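PDB 3OYR: trans-isoprenyl diphosphate synthase from Caulobacter crescentus, which catalyses chain elongation of allylic diphosphates with isopentenyl diphosphate, probably making all-trans-octaprenyl diphosphate for the side chains of isoprenoid quinones. Local coordinates for the interface of chains A and B. Numbering follows the deposited sequence. Chains: chain A/B, Trans-isoprenyl diphosphate synthase.

Contact 1: the interface of chains A and B. Residues chain A 141, 145, 150, 153, 157; chain B 141, 145, 150, 153, 157.
A:Phe141 and B:Phe141 meet ring to ring near the two-fold axis of this wholly apolar patch, where helix 126-145 of chain A and its counterpart in chain B come together. The ring carbons CD2 come together, CD2 of A:Phe141 lying 3.5 Å from CD2 of B:Phe141. Their planes are tilted by about 42°, and CG of B:Phe141 lies 4.0 Å above the plane of the A:Phe141 ring, offset toward its rim, so the pair overlaps obliquely rather than stacking in parallel. In both copies CG stands beside the backbone N, anti to the carbonyl carbon (chi1 -79°), which turns each ring toward its twin. An alanine at A:Phe141 would probably open a gap against B:Phe141 and leave that ring freer to turn.

Packing is equally close at the helix starts. CD2 of A:Leu153 passes CD2 of B:Leu153 at 3.6 Å, the two side chains running in opposite directions, while CD1 of A:Leu153 meets SD of B:Met150 tip to tip. The two methionines bend differently at their ends, so the symmetry is only approximate there. By contrast, the alanines touch the phenylalanines only loosely. The methyl CB of A:Ala157 comes no nearer than 4.1 Å to CB of B:Phe141, and little of its surface is hidden here. Between the methionines, the thioether SD of A:Met150 lies 3.5 Å from the terminal methyl CE of B:Met150.

Contact 2: the interface of chains A and B. Residues chain A 138-139, 141-142; chain B 157-158, 161.
Helix 126-145 of chain A, through A:Ala138 and A:Glu142, runs roughly antiparallel to helix 150-173 of chain B, which faces it with B:Ala157 and B:Arg161, one turn apart. Small residues let the backbones come close: the methyl CB of A:Ala138 rests 3.5 Å from CA of B:Arg161, and CB of B:Ala157 lies beside the aliphatic CG of A:Glu142.

Over this apolar base A:Glu142 reaches across with CG beside its backbone N and the chain extended beyond it (chi2 -173°), which carries the carboxylate to B:Arg161. The two side chains cross at about a right angle, yet their flat ends are nearly coplanar, 24° apart. B:Arg161 grips the carboxylate side-on in a salt bridge, offering NE and NH2 to separate oxygens. NH2 of B:Arg161 donates to OE1 of A:Glu142 at 2.9 Å, on the syn lone pair and within the guanidinium plane. NE of B:Arg161 donates to OE2 of A:Glu142 at 2.9 Å, on the syn side but somewhat out of the carboxylate plane.

OE2 takes a second bond from its own chain: NH2 of A:Arg139 reaches OE2 of A:Glu142 at 2.9 Å from above the carboxylate plane (62° out of it), on the face opposite to B:Arg161 NE. Held between two arginines, the carboxylate is restrained from rotating, and the two positive groups are likely to favour its negative charge. The arginines lie side by side and point the same way, their aliphatic stems in contact. B:Arg158 takes a lesser part, its chain extended and its guanidinium making no direct contact with the carboxylate. Its stem instead lines the other oxygen, with CB of B:Arg158 3.6 Å from OE1 of A:Glu142.

Contact 1: the interface of chains A and B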
ATOM      1  N   PHE A 141      10.069   2.361   0.240  1.00 24.07           N
ATOM      2  CA  PHE A 141      10.790   1.119   0.421  1.00 26.22           C
ATOM      3  C   PHE A 141      11.890   0.929  -0.607  1.00 27.90           C
ATOM      4  O   PHE A 141      12.947   0.403  -0.288  1.00 26.39           O
ATOM      5  CB  PHE A 141       9.819  -0.056   0.477  1.00 33.66           C
ATOM      6  CG  PHE A 141       9.167  -0.191   1.809  1.00 35.25           C
ATOM      7  CD1 PHE A 141       8.051   0.573   2.133  1.00 40.92           C
ATOM      8  CD2 PHE A 141       9.694  -1.038   2.759  1.00 30.15           C
ATOM      9  CE1 PHE A 141       7.467   0.488   3.378  1.00 47.39           C
ATOM     10  CE2 PHE A 141       9.110  -1.142   4.020  1.00 38.10           C
ATOM     11  CZ  PHE A 141       7.995  -0.376   4.328  1.00 40.01           C
ATOM     12  N   VAL A 145      15.862   0.453   0.273  1.00 33.93           N
ATOM     13  CA  VAL A 145      16.694  -0.572  -0.378  1.00 32.21           C
ATOM     14  C   VAL A 145      18.028   0.010  -0.833  1.00 32.52           C
ATOM     15  O   VAL A 145      19.082  -0.627  -0.691  1.00 35.56           O
ATOM     16  CB  VAL A 145      15.946  -1.235  -1.582  1.00 34.62           C
ATOM     17  CG1 VAL A 145      16.912  -1.948  -2.534  1.00 35.02           C
ATOM     18  CG2 VAL A 145      14.868  -2.189  -1.096  1.00 27.39           C
ATOM     19  N   MET A 150      19.224  -3.462   6.079  1.00 31.43           N
ATOM     20  CA  MET A 150      18.107  -4.369   6.334  1.00 33.16           C
ATOM     21  C   MET A 150      17.414  -4.090   7.669  1.00 31.76           C
ATOM     22  O   MET A 150      16.193  -4.216   7.781  1.00 32.11           O
ATOM     23  CB  MET A 150      18.513  -5.844   6.207  1.00 27.43           C
ATOM     24  CG  MET A 150      17.316  -6.806   6.241  1.00 40.39           C
ATOM     25  SD  MET A 150      16.368  -6.869   4.703  1.00 25.17           S
ATOM     26  CE  MET A 150      15.075  -5.784   4.924  1.00 34.57           C
ATOM     27  N   LEU A 153      15.008  -1.130   7.120  1.00 32.30           N
ATOM     28  CA  LEU A 153      13.813  -1.578   6.412  1.00 31.68           C
ATOM     29  C   LEU A 153      12.872  -2.329   7.351  1.00 28.11           C
ATOM     30  O   LEU A 153      11.654  -2.165   7.293  1.00 31.41           O
ATOM     31  CB  LEU A 153      14.193  -2.466   5.226  1.00 36.01           C
ATOM     32  CG  LEU A 153      14.474  -1.749   3.905  1.00 44.48           C
ATOM     33  CD1 LEU A 153      15.812  -2.186   3.328  1.00 47.89           C
ATOM     34  CD2 LEU A 153      13.350  -1.996   2.909  1.00 49.99           C
ATOM     35  N   ALA A 157       9.169  -1.189   8.015  1.00 25.67           N
ATOM     36  CA  ALA A 157       8.118  -2.116   7.589  1.00 27.73           C
ATOM     37  C   ALA A 157       7.169  -2.435   8.742  1.00 30.15           C
ATOM     38  O   ALA A 157       5.937  -2.360   8.581  1.00 32.45           O
ATOM     39  CB  ALA A 157       8.695  -3.384   6.981  1.00 29.81           C
TER
ATOM     40  N   PHE B 141       6.023  -6.743   3.198  1.00 28.70           N
ATOM     41  CA  PHE B 141       7.432  -6.306   3.389  1.00 22.32           C
ATOM     42  C   PHE B 141       8.121  -6.810   4.626  1.00 26.34           C
ATOM     43  O   PHE B 141       9.328  -7.137   4.594  1.00 26.22           O
ATOM     44  CB  PHE B 141       7.562  -4.790   3.258  1.00 32.63           C
ATOM     45  CG  PHE B 141       7.563  -4.342   1.837  1.00 34.17           C
ATOM     46  CD1 PHE B 141       6.372  -4.252   1.130  1.00 37.96           C
ATOM     47  CD2 PHE B 141       8.757  -4.062   1.186  1.00 42.57           C
ATOM     48  CE1 PHE B 141       6.362  -3.873  -0.200  1.00 55.25           C
ATOM     49  CE2 PHE B 141       8.760  -3.664  -0.155  1.00 54.04           C
ATOM     50  CZ  PHE B 141       7.552  -3.573  -0.846  1.00 55.86           C
ATOM     51  N   VAL B 145      11.532  -8.959   4.523  1.00 30.99           N
ATOM     52  CA  VAL B 145      12.619  -8.668   5.454  1.00 34.15           C
ATOM     53  C   VAL B 145      13.154  -9.940   6.130  1.00 40.43           C
ATOM     54  O   VAL B 145      14.381 -10.138   6.234  1.00 37.70           O
ATOM     55  CB  VAL B 145      12.184  -7.606   6.508  1.00 33.55           C
ATOM     56  CG1 VAL B 145      13.151  -7.570   7.646  1.00 28.41           C
ATOM     57  CG2 VAL B 145      12.070  -6.194   5.863  1.00 24.51           C
ATOM     58  N   MET B 150      17.929  -8.932   0.056  1.00 30.24           N
ATOM     59  CA  MET B 150      17.794  -7.533  -0.321  1.00 33.04           C
ATOM     60  C   MET B 150      17.410  -7.360  -1.788  1.00 25.58           C
ATOM     61  O   MET B 150      16.636  -6.460  -2.143  1.00 26.86           O
ATOM     62  CB  MET B 150      19.043  -6.723   0.069  1.00 33.80           C
ATOM     63  CG  MET B 150      18.873  -5.215  -0.131  1.00 35.38           C
ATOM     64  SD  MET B 150      17.721  -4.300   0.947  1.00 25.17           S
ATOM     65  CE  MET B 150      16.481  -5.407   1.495  1.00 44.81           C
ATOM     66  N   LEU B 153      13.728  -8.133  -2.154  1.00 30.12           N
ATOM     67  CA  LEU B 153      12.998  -6.976  -1.647  1.00 31.28           C
ATOM     68  C   LEU B 153      12.980  -5.783  -2.617  1.00 28.27           C
ATOM     69  O   LEU B 153      11.959  -5.131  -2.788  1.00 26.13           O
ATOM     70  CB  LEU B 153      13.545  -6.555  -0.287  1.00 32.14           C
ATOM     71  CG  LEU B 153      12.458  -6.032   0.646  1.00 45.54           C
ATOM     72  CD1 LEU B 153      12.782  -6.386   2.071  1.00 48.78           C
ATOM     73  CD2 LEU B 153      12.307  -4.527   0.514  1.00 48.79           C
ATOM     74  N   ALA B 157       9.538  -4.253  -4.164  1.00 22.52           N
ATOM     75  CA  ALA B 157       9.327  -2.811  -3.909  1.00 25.22           C
ATOM     76  C   ALA B 157       9.110  -2.058  -5.231  1.00 26.56           C
ATOM     77  O   ALA B 157       8.136  -1.286  -5.390  1.00 27.63           O
ATOM     78  CB  ALA B 157      10.502  -2.209  -3.149  1.00 24.17           C
TER

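Contact 2: the interface of chains A and B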
ATOM      1  N   ALA A 138       5.420   2.561  -1.712  1.00 25.13           N
ATOM      2  CA  ALA A 138       6.382   1.727  -2.434  1.00 26.23           C
ATOM      3  C   ALA A 138       7.712   2.407  -2.712  1.00 25.78           C
ATOM      4  O   ALA A 138       8.760   1.762  -2.582  1.00 25.33           O
ATOM      5  CB  ALA A 138       5.771   1.192  -3.724  1.00 25.34           C
ATOM      6  N   ARG A 139       7.676   3.681  -3.108  1.00 25.58           N
ATOM      7  CA  ARG A 139       8.887   4.493  -3.314  1.00 26.78           C
ATOM      8  C   ARG A 139       9.736   4.566  -2.051  1.00 25.98           C
ATOM      9  O   ARG A 139      10.977   4.535  -2.126  1.00 29.06           O
ATOM     10  CB  ARG A 139       8.567   5.947  -3.721  1.00 26.46           C
ATOM     11  CG  ARG A 139       8.700   6.354  -5.195  1.00 42.15           C
ATOM     12  CD  ARG A 139       9.736   5.593  -5.987  1.00 36.85           C
ATOM     13  NE  ARG A 139      10.542   6.411  -6.889  1.00 32.71           N
ATOM     14  CZ  ARG A 139      11.644   5.972  -7.496  1.00 44.01           C
ATOM     15  NH1 ARG A 139      12.350   6.782  -8.273  1.00 44.36           N
ATOM     16  NH2 ARG A 139      12.053   4.715  -7.324  1.00 38.76           N
ATOM     17  N   PHE A 141      10.069   2.361   0.240  1.00 24.07           N
ATOM     18  CA  PHE A 141      10.790   1.119   0.421  1.00 26.22           C
ATOM     19  C   PHE A 141      11.890   0.929  -0.607  1.00 27.90           C
ATOM     20  O   PHE A 141      12.947   0.403  -0.288  1.00 26.39           O
ATOM     21  CB  PHE A 141       9.819  -0.056   0.477  1.00 33.66           C
ATOM     22  CG  PHE A 141       9.167  -0.191   1.809  1.00 35.25           C
ATOM     23  CD1 PHE A 141       8.051   0.573   2.133  1.00 40.92           C
ATOM     24  CD2 PHE A 141       9.694  -1.038   2.759  1.00 30.15           C
ATOM     25  CE1 PHE A 141       7.467   0.488   3.378  1.00 47.39           C
ATOM     26  CE2 PHE A 141       9.110  -1.142   4.020  1.00 38.10           C
ATOM     27  CZ  PHE A 141       7.995  -0.376   4.328  1.00 40.01           C
ATOM     28  N   GLU A 142      11.666   1.388  -1.830  1.00 29.13           N
ATOM     29  CA  GLU A 142      12.766   1.441  -2.830  1.00 30.02           C
ATOM     30  C   GLU A 142      13.932   2.313  -2.348  1.00 30.83           C
ATOM     31  O   GLU A 142      15.110   1.970  -2.519  1.00 25.52           O
ATOM     32  CB  GLU A 142      12.261   2.011  -4.155  1.00 27.53           C
ATOM     33  CG  GLU A 142      11.323   1.107  -4.926  1.00 23.55           C
ATOM     34  CD  GLU A 142      11.023   1.681  -6.298  1.00 32.10           C
ATOM     35  OE1 GLU A 142      11.579   1.196  -7.311  1.00 28.23           O
ATOM     36  OE2 GLU A 142      10.239   2.648  -6.363  1.00 36.30           O
TER
ATOM     37  N   ALA B 157       9.538  -4.253  -4.164  1.00 22.52           N
ATOM     38  CA  ALA B 157       9.327  -2.811  -3.909  1.00 25.22           C
ATOM     39  C   ALA B 157       9.110  -2.058  -5.231  1.00 26.56           C
ATOM     40  O   ALA B 157       8.136  -1.286  -5.390  1.00 27.63           O
ATOM     41  CB  ALA B 157      10.502  -2.209  -3.149  1.00 24.17           C
ATOM     42  N   ARG B 158       9.992  -2.340  -6.183  1.00 25.64           N
ATOM     43  CA  ARG B 158       9.921  -1.777  -7.515  1.00 26.97           C
ATOM     44  C   ARG B 158       8.605  -2.174  -8.170  1.00 27.11           C
ATOM     45  O   ARG B 158       7.868  -1.304  -8.655  1.00 31.57           O
ATOM     46  CB  ARG B 158      11.129  -2.211  -8.372  1.00 29.91           C
ATOM     47  CG  ARG B 158      11.057  -1.576  -9.777  1.00 36.63           C
ATOM     48  CD  ARG B 158      12.077  -2.073 -10.797  1.00 36.15           C
ATOM     49  NE  ARG B 158      11.606  -1.706 -12.147  1.00 51.04           N
ATOM     50  CZ  ARG B 158      10.836  -2.472 -12.930  1.00 48.85           C
ATOM     51  NH1 ARG B 158      10.455  -2.027 -14.118  1.00 44.75           N
ATOM     52  NH2 ARG B 158      10.436  -3.683 -12.536  1.00 45.89           N
ATOM     53  N   ARG B 161       5.659  -0.219  -6.822  1.00 21.81           N
ATOM     54  CA  ARG B 161       5.654   1.164  -7.263  1.00 24.81           C
ATOM     55  C   ARG B 161       5.093   1.256  -8.676  1.00 25.07           C
ATOM     56  O   ARG B 161       4.280   2.132  -8.973  1.00 28.81           O
ATOM     57  CB  ARG B 161       7.070   1.732  -7.179  1.00 21.49           C
ATOM     58  CG  ARG B 161       7.220   3.205  -7.563  1.00 27.72           C
ATOM     59  CD  ARG B 161       7.835   3.338  -8.948  1.00 22.97           C
ATOM     60  NE  ARG B 161       9.149   2.682  -9.013  1.00 32.04           N
ATOM     61  CZ  ARG B 161       9.830   2.475 -10.133  1.00 31.65           C
ATOM     62  NH1 ARG B 161       9.323   2.841 -11.304  1.00 30.88           N
ATOM     63  NH2 ARG B 161      11.015   1.887 -10.083  1.00 33.03           N
TER

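Contact 1 and contact 2 lie about 9 Å apart, measured between the centres of their C-alpha atoms, and share A:Phe141 and B:Ala157. Contact 1 draws on both helices of both chains, whereas contact 2 uses helix 126-145 of chain A and helix 150-173 of chain B, so they are neighbouring parts of one helical interface: contact 1 is its apolar portion around the two-fold axis and contact 2 a charged flank. Symmetry repeats that flank with the chains exchanged, placing polar clamps about a greasy centre. The combination would probably set the register of the helices and is consistent with the homodimer typical of this synthase family.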